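Local coordinates for protein beta sliding clamp (Caulobacter crescentus, PDB 5WCE) that probably tethers DNA polymerases and other proteins to DNA as a ring-shaped head-to-tail homodimer, so that replication proceeds processively, at residues Arg145-Thr150 against Asn164-His169; Thr177-Val182 against Val201-Val206; Ala214-Leu219 against Ala243-Lys248; Val227-Ser232 against Val236-Gly241. One frame throughout, in Å; residues are numbered along the deposited sequence.

Contact 1: Arg145-Thr150 against Asn164-His169; sequences RLIDKT and NGLYVH
Thr150 and Leu166 meet where the chain around the C-terminal end of helix 140-148 passes over strand 165-173, a piece of helix-on-sheet packing inside the central domain of this DNA sliding ring. The first shell is small and buried. Leu166 sends CD1 against the threonine hydroxyl, 3.3 Å from Thr150 OG1, and the same methyl lies 3.9 Å from Thr150 CB, the two side chains crossing at about a right angle. The second methyl faces the helix, with Leu166 CD2 4.4 Å from Ile147 CG1. Leu166 reaches both because its CG stands opposite the backbone N (chi1 -178°), which carries the fork away from the strand.

What positions the hydroxyl is the helix itself: Thr150 OG1 donates to Leu146 O at 2.8 Å, in the carbonyl plane. A valine here would probably leave Leu146 O without this side-chain donor and the side chain over Leu166 free to turn. Farther out, Leu166 also packs on Ile213 of helix 210-220 and on Ala181 and Ala183 of the neighbouring strand, while the Thr150 side chain touches Ala190 and Ala192 of strand 188-195. Ile147 rests on Ile213 and Met220, so the second helix of the domain closes over the same apolar patch. The turn is tied by the main chain as well, Thr150 N donating to Ile147 O at 3.0 Å.

Contact 2: Thr177-Val182 against Val201-Val206; sequences TKLRAV and VGIPGV
Thr177 packs on Val201 near the start of the facing segments, where strand 176-184 of the central domain's antiparallel sheet is flanked by the irregular loop that leads from strand 188-195 into strand 206-209. Followed outward, the threonine meets the valine with every side-chain atom. Its CB lies 4.0 Å from Val201 CG2. At the branch, Thr177 OG1 comes within 3.9 Å of Val201 CG1, a van der Waals touch that leaves the hydroxyl facing a methyl. The methyl branch straddles the fork, with Thr177 CG2 4.0 Å from both Val201 CG1 and Val201 CG2. This last contact follows from chi1 of -63°, which turns OG1 to the side of the backbone N and sends CG2 to the far side from it. The two branched side chains pass each other at a slant, and no hydrogen bond joins the segments.

Two residues further along each segment the contact is purely apolar and touches through single methyls. The buried Leu179 also rests on Met194 and Pro197, and Ile203 approaches it at about a right angle. Between the two loop residues stands Gly202, whose positive phi of 77° would jam a CB against the preceding carbonyl oxygen. Its N makes a weak hydrogen bond to Thr170 OG1 on strand 165-173, a light tether from the loop to the sheet. Beyond Ile203 no residue of the loop segment touches residues 177-182, and the last touch is Leu179 CD1 against Ile203 CD1 at 4.0 Å.

Contact 3: Ala214-Leu219 against Ala243-Lys248; sequences AEARRL and AALTSK
Leu245 carries the apolar contact, reaching from strand 243-248 into the side of helix 210-220. Its CD1 presses on helix backbone and side chains: Leu245 CD1 is 3.3 Å from Ala216 N and 3.6 Å from Ala216 CB. The small alanine lets the methyl come this close to the main chain. On one flank the side chain of Glu215 meets the methyl through CB, 4.1 Å from Leu245 CD1, and one turn later Leu219 CD1 lies 4.3 Å from Leu245 CB. With chi1 at -175° the fork swings to the side of the leucine's carbonyl carbon, toward the helix.

The two elements run nearly antiparallel, at 167° with 9.5 Å between the short axes, a helix laid against a sheet. That sheet continues across a domain junction, since strand 243-248 lies between strand 235-240 and strand 58-65 of the N-terminal domain, and Glu215 packs on Met58 and Ile60 there.

The charged contact lies within the helix. Glu215 bends at its second torsion away from the leucine, and Arg218 NH2 meets Glu215 OE2 at 2.9 Å from the syn side, somewhat out of the carboxylate plane, in a salt bridge whose N-H points almost straight at the oxygen.

Among hydrogen bonds, Ser247 OG donates to Lys248 O at 2.6 Å and is also bonded to Thr212 OG1 of the same helix.

Contact 4: Val227-Ser232 against Val236-Gly241; sequences VDLQVS and VRFEFG
Leu229 and Phe238 form the tight side of this pairing. Both are buried, and Leu229 CD1 lies over one face of the Phe238 ring, 4.2 Å from its centroid, while the same methyl touches Val236 CG2 at 3.6 Å. Val227 CG1 comes to the edge of the Phe238 ring, and Val227 CG2 meets the Phe240 ring obliquely. Helix 210-220 covers this apolar face, with Ala216 against Phe238 and Leu219 against Phe240.

The other face is polar and in part exposed. Arg237 runs extended beside Gln230, and NH1 donates to Gln230 OE1 at 3.0 Å, nearly along the C=O axis, with the amide and guanidinium planes 83° apart; Gln230 NE2 turns to Ser133 O. Arg237 NH1 also forms a salt bridge with Glu239 OE2, modelled so short that its length is doubtful, and that oxygen is shared with Arg135 NE. A leucine in place of Arg237 would probably leave Gln230 OE1 without this donor and weaken the compensation of two like charges, Asp228 OD2 and Glu239 OE1, which stand 4.1 Å apart.

Between the faces, the backbones exchange paired bonds: Asp228 N to Glu239 O and Glu239 N to Asp228 O, then Gln230 N to Arg237 O at 2.8 Å and its reciprocal. The alternation with non-hydrogen-bonded pairs marks an antiparallel pair, and the short turn joining strand 226-231 to strand 235-240 makes it a beta hairpin.

In the fold
All four contacts lie in the central domain, and contacts 1, 2 and 3 open in that order along the chain, with contact 4 nested inside the loop closed by contact 3. Contacts 1 and 2, with centres 11 Å apart, share one sheet through neighbouring strands 165-173 and 176-184. Contacts 3 and 4, whose centres are about 9 Å apart, share the other through strands 235-240 and 243-248. Between the halves, helices 140-148 and 210-220 are joined by the Asp148-Arg217 salt bridge, and strands 206-209 and 226-231 meet through Val206 and Val231. Both sheets continue into the flanking domains, which links the three domains of each subunit along the ring.

Contact 1: Arg145-Thr150 against Asn164-His169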
loop_
_atom_site.group_PDB
_atom_site.type_symbol
_atom_site.label_atom_id
_atom_site.label_comp_id
_atom_site.label_asym_id
_atom_site.label_seq_id
_atom_site.Cartn_x
_atom_site.Cartn_y
_atom_site.Cartn_z
ATOM N N ARG A 145 18.163 7.378 -16.331
ATOM C CA ARG A 145 18.709 8.486 -15.521
ATOM C C ARG A 145 17.976 9.798 -15.883
ATOM O O ARG A 145 17.542 10.514 -14.992
ATOM C CB ARG A 145 20.206 8.613 -15.690
ATOM C CG ARG A 145 20.828 9.831 -15.019
ATOM C CD ARG A 145 22.319 9.927 -15.250
ATOM N NE ARG A 145 22.816 11.290 -14.965
ATOM C CZ ARG A 145 22.735 12.314 -15.816
ATOM N NH1 ARG A 145 22.123 12.198 -17.015
ATOM N NH2 ARG A 145 23.201 13.513 -15.461
ATOM N N LEU A 146 17.804 10.085 -17.171
ATOM C CA LEU A 146 17.080 11.294 -17.564
ATOM C C LEU A 146 15.737 11.409 -16.919
ATOM O O LEU A 146 15.350 12.505 -16.444
ATOM C CB LEU A 146 16.970 11.450 -19.095
ATOM C CG LEU A 146 18.223 11.686 -19.934
ATOM C CD1 LEU A 146 17.841 11.919 -21.391
ATOM C CD2 LEU A 146 19.103 12.837 -19.434
ATOM N N ILE A 147 15.002 10.288 -16.892
ATOM C CA ILE A 147 13.696 10.261 -16.320
ATOM C C ILE A 147 13.729 10.311 -14.778
ATOM O O ILE A 147 13.047 11.152 -14.149
ATOM C CB ILE A 147 12.867 9.034 -16.830
ATOM C CG1 ILE A 147 12.572 9.207 -18.314
ATOM C CG2 ILE A 147 11.584 8.882 -16.053
ATOM C CD1 ILE A 147 12.105 7.916 -19.003
ATOM N N ASP A 148 14.506 9.419 -14.174
ATOM C CA ASP A 148 14.506 9.334 -12.700
ATOM C C ASP A 148 15.020 10.622 -12.003
ATOM O O ASP A 148 14.537 10.975 -10.927
ATOM C CB ASP A 148 15.277 8.123 -12.207
ATOM C CG ASP A 148 14.537 6.774 -12.468
ATOM O OD1 ASP A 148 13.396 6.801 -12.987
ATOM O OD2 ASP A 148 15.162 5.714 -12.197
ATOM N N LYS A 149 15.951 11.311 -12.628
ATOM C CA LYS A 149 16.439 12.611 -12.135
ATOM C C LYS A 149 15.441 13.755 -12.207
ATOM O O LYS A 149 15.644 14.770 -11.554
ATOM C CB LYS A 149 17.716 13.013 -12.854
ATOM C CG LYS A 149 18.901 12.076 -12.679
ATOM C CD LYS A 149 19.580 12.262 -11.330
ATOM C CE LYS A 149 20.877 11.496 -11.294
ATOM N NZ LYS A 149 21.378 11.427 -9.897
ATOM N N THR A 150 14.375 13.641 -13.013
ATOM C CA THR A 150 13.480 14.780 -13.274
ATOM C C THR A 150 11.986 14.556 -13.052
ATOM O O THR A 150 11.260 15.505 -12.855
ATOM C CB THR A 150 13.630 15.254 -14.727
ATOM O OG1 THR A 150 13.298 14.168 -15.616
ATOM C CG2 THR A 150 15.054 15.719 -14.977
ATOM N N ASN A 164 2.447 19.470 -17.567
ATOM C CA ASN A 164 2.105 18.121 -17.172
ATOM C C ASN A 164 2.858 17.103 -18.031
ATOM O O ASN A 164 2.361 16.027 -18.272
ATOM C CB ASN A 164 0.577 17.872 -17.239
ATOM C CG ASN A 164 -0.223 18.955 -16.506
ATOM O OD1 ASN A 164 0.307 19.648 -15.635
ATOM N ND2 ASN A 164 -1.477 19.142 -16.900
ATOM N N GLY A 165 4.068 17.437 -18.469
ATOM C CA GLY A 165 4.932 16.445 -19.083
ATOM C C GLY A 165 6.389 16.869 -19.043
ATOM O O GLY A 165 6.728 17.905 -18.459
ATOM N N LEU A 166 7.232 16.058 -19.666
ATOM C CA LEU A 166 8.679 16.181 -19.564
ATOM C C LEU A 166 9.190 16.735 -20.876
ATOM O O LEU A 166 8.917 16.149 -21.927
ATOM C CB LEU A 166 9.280 14.808 -19.262
ATOM C CG LEU A 166 10.814 14.768 -19.062
ATOM C CD1 LEU A 166 11.159 15.477 -17.761
ATOM C CD2 LEU A 166 11.279 13.322 -19.024
ATOM N N TYR A 167 9.854 17.893 -20.830
ATOM C CA TYR A 167 10.301 18.546 -22.045
ATOM C C TYR A 167 11.627 17.939 -22.499
ATOM O O TYR A 167 12.670 18.140 -21.843
ATOM C CB TYR A 167 10.427 20.059 -21.855
ATOM C CG TYR A 167 10.839 20.816 -23.087
ATOM C CD1 TYR A 167 10.175 20.634 -24.297
ATOM C CD2 TYR A 167 11.869 21.747 -23.052
ATOM C CE1 TYR A 167 10.538 21.340 -25.424
ATOM C CE2 TYR A 167 12.254 22.465 -24.176
ATOM C CZ TYR A 167 11.600 22.254 -25.349
ATOM O OH TYR A 167 11.963 22.973 -26.451
ATOM N N VAL A 168 11.586 17.192 -23.606
ATOM C CA VAL A 168 12.741 16.474 -24.125
ATOM C C VAL A 168 13.208 17.183 -25.364
ATOM O O VAL A 168 12.443 17.378 -26.281
ATOM C CB VAL A 168 12.445 14.983 -24.368
ATOM C CG1 VAL A 168 13.664 14.306 -24.963
ATOM C CG2 VAL A 168 11.975 14.334 -23.100
ATOM N N HIS A 169 14.460 17.651 -25.340
ATOM C CA HIS A 169 15.033 18.454 -26.366
ATOM C C HIS A 169 16.565 18.426 -26.360
ATOM O O HIS A 169 17.179 17.932 -25.411
ATOM C CB HIS A 169 14.589 19.923 -26.232
ATOM C CG HIS A 169 15.004 20.570 -24.938
ATOM N ND1 HIS A 169 14.631 20.078 -23.699
ATOM C CD2 HIS A 169 15.757 21.668 -24.695
ATOM C CE1 HIS A 169 15.153 20.847 -22.752
ATOM N NE2 HIS A 169 15.829 21.822 -23.333
#

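Contact 2: Thr177-Val182 against Val201-Val206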
loop_
_atom_site.group_PDB
_atom_site.type_symbol
_atom_site.label_atom_id
_atom_site.label_comp_id
_atom_site.label_asym_id
_atom_site.label_seq_id
_atom_site.Cartn_x
_atom_site.Cartn_y
_atom_site.Cartn_z
ATOM N N THR A 177 26.574 18.806 -28.156
ATOM C CA THR A 177 25.121 18.797 -28.051
ATOM C C THR A 177 24.676 17.816 -26.936
ATOM O O THR A 177 25.138 16.696 -26.868
ATOM C CB THR A 177 24.491 18.459 -29.412
ATOM O OG1 THR A 177 24.853 19.490 -30.342
ATOM C CG2 THR A 177 22.985 18.396 -29.296
ATOM N N LYS A 178 23.782 18.261 -26.082
ATOM C CA LYS A 178 23.207 17.425 -25.031
ATOM C C LYS A 178 21.755 17.079 -25.323
ATOM O O LYS A 178 21.028 17.922 -25.761
ATOM C CB LYS A 178 23.329 18.169 -23.718
ATOM C CG LYS A 178 24.795 18.156 -23.299
ATOM C CD LYS A 178 25.197 19.424 -22.652
ATOM C CE LYS A 178 26.654 19.297 -22.226
ATOM N NZ LYS A 178 26.885 20.342 -21.227
ATOM N N LEU A 179 21.372 15.833 -25.089
ATOM C CA LEU A 179 19.955 15.458 -24.954
ATOM C C LEU A 179 19.525 15.777 -23.503
ATOM O O LEU A 179 20.103 15.223 -22.565
ATOM C CB LEU A 179 19.760 13.984 -25.273
ATOM C CG LEU A 179 18.338 13.414 -25.195
ATOM C CD1 LEU A 179 17.444 14.110 -26.184
ATOM C CD2 LEU A 179 18.322 11.922 -25.467
ATOM N N ARG A 180 18.507 16.638 -23.354
ATOM C CA ARG A 180 18.130 17.215 -22.074
ATOM C C ARG A 180 16.641 16.970 -21.781
ATOM O O ARG A 180 15.802 17.023 -22.685
ATOM C CB ARG A 180 18.426 18.735 -22.071
ATOM C CG ARG A 180 18.041 19.457 -20.768
ATOM C CD ARG A 180 18.347 20.939 -20.872
ATOM N NE ARG A 180 19.773 21.197 -20.753
ATOM C CZ ARG A 180 20.330 22.422 -20.748
ATOM N NH1 ARG A 180 19.588 23.530 -20.899
ATOM N NH2 ARG A 180 21.651 22.548 -20.606
ATOM N N ALA A 181 16.339 16.686 -20.538
ATOM C CA ALA A 181 14.988 16.568 -20.045
ATOM C C ALA A 181 14.776 17.620 -18.946
ATOM O O ALA A 181 15.601 17.714 -18.019
ATOM C CB ALA A 181 14.747 15.180 -19.507
ATOM N N VAL A 182 13.712 18.401 -19.075
ATOM C CA VAL A 182 13.355 19.441 -18.081
ATOM C C VAL A 182 11.902 19.229 -17.636
ATOM O O VAL A 182 11.006 19.015 -18.469
ATOM C CB VAL A 182 13.501 20.865 -18.607
ATOM C CG1 VAL A 182 12.941 21.870 -17.603
ATOM C CG2 VAL A 182 14.953 21.185 -18.889
ATOM N N VAL A 201 20.711 14.734 -32.489
ATOM C CA VAL A 201 21.125 16.157 -32.457
ATOM C C VAL A 201 20.101 16.866 -33.341
ATOM O O VAL A 201 19.814 16.408 -34.455
ATOM C CB VAL A 201 22.545 16.349 -33.019
ATOM C CG1 VAL A 201 22.915 17.814 -33.237
ATOM C CG2 VAL A 201 23.578 15.650 -32.140
ATOM N N GLY A 202 19.477 17.919 -32.828
ATOM C CA GLY A 202 18.445 18.612 -33.623
ATOM C C GLY A 202 17.052 17.976 -33.758
ATOM O O GLY A 202 16.286 18.365 -34.603
ATOM N N ILE A 203 16.724 16.972 -32.947
ATOM C CA ILE A 203 15.292 16.570 -32.794
ATOM C C ILE A 203 14.434 17.779 -32.394
ATOM O O ILE A 203 14.931 18.668 -31.684
ATOM C CB ILE A 203 15.073 15.456 -31.728
ATOM C CG1 ILE A 203 15.676 15.814 -30.374
ATOM C CG2 ILE A 203 15.566 14.115 -32.257
ATOM C CD1 ILE A 203 15.029 15.075 -29.219
ATOM N N PRO A 204 13.160 17.838 -32.840
ATOM C CA PRO A 204 12.340 18.940 -32.300
ATOM C C PRO A 204 12.077 18.701 -30.802
ATOM O O PRO A 204 11.950 17.548 -30.376
ATOM C CB PRO A 204 11.055 18.867 -33.112
ATOM C CG PRO A 204 10.902 17.415 -33.464
ATOM C CD PRO A 204 12.349 16.896 -33.628
ATOM N N GLY A 205 12.063 19.780 -30.018
ATOM C CA GLY A 205 11.677 19.725 -28.606
ATOM C C GLY A 205 10.250 19.232 -28.432
ATOM O O GLY A 205 9.356 19.757 -29.065
ATOM N N VAL A 206 10.024 18.223 -27.606
ATOM C CA VAL A 206 8.654 17.761 -27.348
ATOM C C VAL A 206 8.335 17.633 -25.872
ATOM O O VAL A 206 9.207 17.244 -25.059
ATOM C CB VAL A 206 8.346 16.390 -28.007
ATOM C CG1 VAL A 206 8.343 16.494 -29.541
ATOM C CG2 VAL A 206 9.318 15.321 -27.570
#

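Contact 3: Ala214-Leu219 against Ala243-Lys248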
loop_
_atom_site.group_PDB
_atom_site.type_symbol
_atom_site.label_atom_id
_atom_site.label_comp_id
_atom_site.label_asym_id
_atom_site.label_seq_id
_atom_site.Cartn_x
_atom_site.Cartn_y
_atom_site.Cartn_z
ATOM N N ALA A 214 5.738 7.629 -17.489
ATOM C CA ALA A 214 5.583 6.615 -16.479
ATOM C C ALA A 214 5.565 5.227 -17.125
ATOM O O ALA A 214 6.277 4.319 -16.693
ATOM C CB ALA A 214 4.326 6.847 -15.672
ATOM N N GLU A 215 4.793 5.101 -18.204
ATOM C CA GLU A 215 4.653 3.839 -18.896
ATOM C C GLU A 215 5.935 3.482 -19.616
ATOM O O GLU A 215 6.356 2.318 -19.571
ATOM C CB GLU A 215 3.445 3.871 -19.852
ATOM C CG GLU A 215 2.107 3.971 -19.128
ATOM C CD GLU A 215 1.933 2.835 -18.137
ATOM O OE1 GLU A 215 2.127 1.707 -18.584
ATOM O OE2 GLU A 215 1.702 3.076 -16.919
ATOM N N ALA A 216 6.586 4.464 -20.264
ATOM C CA ALA A 216 7.911 4.214 -20.847
ATOM C C ALA A 216 8.953 3.757 -19.832
ATOM O O ALA A 216 9.739 2.821 -20.082
ATOM C CB ALA A 216 8.440 5.454 -21.634
ATOM N N ARG A 217 8.956 4.421 -18.684
ATOM C CA ARG A 217 9.893 4.094 -17.638
ATOM C C ARG A 217 9.647 2.661 -17.129
ATOM O O ARG A 217 10.599 1.938 -16.889
ATOM C CB ARG A 217 9.746 5.116 -16.480
ATOM C CG ARG A 217 10.680 4.858 -15.284
ATOM C CD ARG A 217 12.146 4.869 -15.685
ATOM N NE ARG A 217 12.944 4.556 -14.525
ATOM C CZ ARG A 217 13.284 3.342 -14.110
ATOM N NH1 ARG A 217 12.882 2.275 -14.764
ATOM N NH2 ARG A 217 14.057 3.193 -13.029
ATOM N N ARG A 218 8.386 2.260 -16.995
ATOM C CA ARG A 218 8.043 0.862 -16.616
ATOM C C ARG A 218 8.604 -0.158 -17.611
ATOM O O ARG A 218 9.293 -1.097 -17.248
ATOM C CB ARG A 218 6.522 0.732 -16.471
ATOM C CG ARG A 218 6.081 -0.543 -15.793
ATOM C CD ARG A 218 4.568 -0.794 -15.808
ATOM N NE ARG A 218 3.772 0.421 -15.591
ATOM C CZ ARG A 218 3.470 1.006 -14.415
ATOM N NH1 ARG A 218 3.866 0.519 -13.226
ATOM N NH2 ARG A 218 2.736 2.109 -14.435
ATOM N N LEU A 219 8.360 0.093 -18.898
ATOM C CA LEU A 219 8.898 -0.770 -19.946
ATOM C C LEU A 219 10.413 -0.806 -20.013
ATOM O O LEU A 219 11.030 -1.847 -20.370
ATOM C CB LEU A 219 8.304 -0.375 -21.310
ATOM C CG LEU A 219 6.796 -0.666 -21.434
ATOM C CD1 LEU A 219 6.139 0.000 -22.645
ATOM C CD2 LEU A 219 6.479 -2.164 -21.497
ATOM N N ALA A 243 8.176 -4.854 -27.604
ATOM C CA ALA A 243 7.201 -3.923 -27.145
ATOM C C ALA A 243 7.501 -2.516 -27.709
ATOM O O ALA A 243 8.687 -2.178 -28.006
ATOM C CB ALA A 243 7.170 -3.926 -25.647
ATOM N N ALA A 244 6.455 -1.700 -27.892
ATOM C CA ALA A 244 6.631 -0.276 -28.352
ATOM C C ALA A 244 5.554 0.602 -27.744
ATOM O O ALA A 244 4.409 0.155 -27.488
ATOM C CB ALA A 244 6.594 -0.199 -29.860
ATOM N N LEU A 245 5.881 1.836 -27.428
ATOM C CA LEU A 245 4.921 2.770 -26.869
ATOM C C LEU A 245 4.911 3.978 -27.794
ATOM O O LEU A 245 5.963 4.598 -28.000
ATOM C CB LEU A 245 5.367 3.130 -25.461
ATOM C CG LEU A 245 4.527 4.009 -24.553
ATOM C CD1 LEU A 245 5.423 4.523 -23.404
ATOM C CD2 LEU A 245 3.947 5.213 -25.190
ATOM N N THR A 246 3.774 4.263 -28.416
ATOM C CA THR A 246 3.630 5.438 -29.283
ATOM C C THR A 246 2.680 6.400 -28.580
ATOM O O THR A 246 1.608 5.981 -28.097
ATOM C CB THR A 246 3.085 5.046 -30.664
ATOM O OG1 THR A 246 3.838 3.959 -31.208
ATOM C CG2 THR A 246 3.105 6.218 -31.584
ATOM N N SER A 247 3.037 7.687 -28.512
ATOM C CA SER A 247 2.231 8.666 -27.753
ATOM C C SER A 247 2.111 9.991 -28.456
ATOM O O SER A 247 3.080 10.479 -29.109
ATOM C CB SER A 247 2.844 8.888 -26.342
ATOM O OG SER A 247 2.167 9.915 -25.608
ATOM N N LYS A 248 0.939 10.621 -28.303
ATOM C CA LYS A 248 0.826 12.066 -28.574
ATOM C C LYS A 248 1.757 12.837 -27.624
ATOM O O LYS A 248 2.159 12.332 -26.568
ATOM C CB LYS A 248 -0.584 12.578 -28.335
ATOM C CG LYS A 248 -1.621 12.000 -29.292
ATOM C CD LYS A 248 -3.010 12.397 -28.847
ATOM C CE LYS A 248 -4.028 11.720 -29.756
ATOM N NZ LYS A 248 -5.411 12.037 -29.333
#

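Contact 4: Val227-Ser232 against Val236-Gly241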
loop_
_atom_site.group_PDB
_atom_site.type_symbol
_atom_site.label_atom_id
_atom_site.label_comp_id
_atom_site.label_asym_id
_atom_site.label_seq_id
_atom_site.Cartn_x
_atom_site.Cartn_y
_atom_site.Cartn_z
ATOM N N VAL A 227 17.206 1.636 -26.070
ATOM C CA VAL A 227 15.798 1.889 -26.412
ATOM C C VAL A 227 15.866 2.767 -27.671
ATOM O O VAL A 227 16.660 3.745 -27.729
ATOM C CB VAL A 227 15.075 2.630 -25.283
ATOM C CG1 VAL A 227 13.685 3.125 -25.689
ATOM C CG2 VAL A 227 15.007 1.745 -24.066
ATOM N N ASP A 228 15.075 2.396 -28.680
ATOM C CA ASP A 228 14.905 3.228 -29.844
ATOM C C ASP A 228 13.851 4.362 -29.627
ATOM O O ASP A 228 12.722 4.113 -29.158
ATOM C CB ASP A 228 14.586 2.357 -31.072
ATOM C CG ASP A 228 15.832 1.699 -31.665
ATOM O OD1 ASP A 228 16.957 1.923 -31.171
ATOM O OD2 ASP A 228 15.731 1.010 -32.663
ATOM N N LEU A 229 14.236 5.600 -29.971
ATOM C CA LEU A 229 13.391 6.748 -29.823
ATOM C C LEU A 229 13.114 7.332 -31.206
ATOM O O LEU A 229 14.020 7.462 -32.080
ATOM C CB LEU A 229 14.059 7.784 -28.910
ATOM C CG LEU A 229 13.355 9.111 -28.685
ATOM C CD1 LEU A 229 12.070 8.937 -27.898
ATOM C CD2 LEU A 229 14.280 10.016 -27.889
ATOM N N GLN A 230 11.851 7.685 -31.430
ATOM C CA GLN A 230 11.457 8.431 -32.595
ATOM C C GLN A 230 10.643 9.615 -32.154
ATOM O O GLN A 230 9.883 9.544 -31.177
ATOM C CB GLN A 230 10.680 7.576 -33.596
ATOM C CG GLN A 230 11.468 6.420 -34.154
ATOM C CD GLN A 230 10.578 5.429 -34.880
ATOM O OE1 GLN A 230 9.917 4.598 -34.257
ATOM N NE2 GLN A 230 10.564 5.518 -36.184
ATOM N N VAL A 231 10.818 10.710 -32.890
ATOM C CA VAL A 231 10.178 11.949 -32.522
ATOM C C VAL A 231 9.670 12.680 -33.758
ATOM O O VAL A 231 10.279 12.632 -34.810
ATOM C CB VAL A 231 11.163 12.866 -31.783
ATOM C CG1 VAL A 231 10.483 14.161 -31.379
ATOM C CG2 VAL A 231 11.730 12.179 -30.562
ATOM N N SER A 232 8.516 13.312 -33.620
ATOM C CA SER A 232 8.040 14.359 -34.519
ATOM C C SER A 232 7.432 15.440 -33.617
ATOM O O SER A 232 7.281 15.209 -32.397
ATOM C CB SER A 232 6.938 13.818 -35.412
ATOM O OG SER A 232 5.749 13.606 -34.663
ATOM N N VAL A 236 5.748 10.816 -30.206
ATOM C CA VAL A 236 6.964 10.205 -29.738
ATOM C C VAL A 236 6.729 8.689 -29.717
ATOM O O VAL A 236 5.606 8.232 -29.465
ATOM C CB VAL A 236 7.406 10.813 -28.387
ATOM C CG1 VAL A 236 6.430 10.566 -27.286
ATOM C CG2 VAL A 236 8.719 10.245 -27.938
ATOM N N ARG A 237 7.757 7.927 -30.058
ATOM C CA ARG A 237 7.699 6.461 -30.034
ATOM C C ARG A 237 8.953 5.896 -29.380
ATOM O O ARG A 237 10.086 6.258 -29.728
ATOM C CB ARG A 237 7.509 5.902 -31.425
ATOM C CG ARG A 237 7.262 4.390 -31.505
ATOM C CD ARG A 237 6.772 4.031 -32.884
ATOM N NE ARG A 237 6.492 2.618 -32.984
ATOM C CZ ARG A 237 7.385 1.661 -33.172
ATOM N NH1 ARG A 237 8.676 1.958 -33.367
ATOM N NH2 ARG A 237 6.963 0.391 -33.272
ATOM N N PHE A 238 8.740 5.007 -28.422
ATOM C CA PHE A 238 9.804 4.286 -27.758
ATOM C C PHE A 238 9.640 2.835 -28.196
ATOM O O PHE A 238 8.554 2.252 -28.030
ATOM C CB PHE A 238 9.661 4.341 -26.271
ATOM C CG PHE A 238 9.653 5.708 -25.683
ATOM C CD1 PHE A 238 10.836 6.260 -25.183
ATOM C CD2 PHE A 238 8.444 6.407 -25.491
ATOM C CE1 PHE A 238 10.839 7.510 -24.608
ATOM C CE2 PHE A 238 8.457 7.657 -24.907
ATOM C CZ PHE A 238 9.659 8.200 -24.460
ATOM N N GLU A 239 10.701 2.249 -28.712
ATOM C CA GLU A 239 10.734 0.804 -28.990
ATOM C C GLU A 239 11.698 0.055 -28.038
ATOM O O GLU A 239 12.900 0.421 -27.931
ATOM C CB GLU A 239 11.208 0.617 -30.408
ATOM C CG GLU A 239 10.337 -0.204 -31.308
ATOM C CD GLU A 239 10.974 -0.319 -32.656
ATOM O OE1 GLU A 239 12.074 -0.929 -32.772
ATOM O OE2 GLU A 239 10.432 0.277 -33.600
ATOM N N PHE A 240 11.174 -1.020 -27.415
ATOM C CA PHE A 240 11.888 -1.838 -26.414
ATOM C C PHE A 240 11.839 -3.286 -26.908
ATOM O O PHE A 240 11.023 -4.106 -26.372
ATOM C CB PHE A 240 11.151 -1.818 -25.081
ATOM C CG PHE A 240 10.622 -0.465 -24.640
ATOM C CD1 PHE A 240 11.401 0.341 -23.774
ATOM C CD2 PHE A 240 9.346 -0.043 -24.971
ATOM C CE1 PHE A 240 10.919 1.533 -23.309
ATOM C CE2 PHE A 240 8.867 1.169 -24.530
ATOM C CZ PHE A 240 9.665 1.970 -23.706
ATOM N N GLY A 241 12.566 -3.596 -27.964
ATOM C CA GLY A 241 12.479 -4.912 -28.615
ATOM C C GLY A 241 11.097 -5.229 -29.182
ATOM O O GLY A 241 10.629 -4.555 -30.071
HETATM O O HOH W 1 11.268 4.006 -31.689
#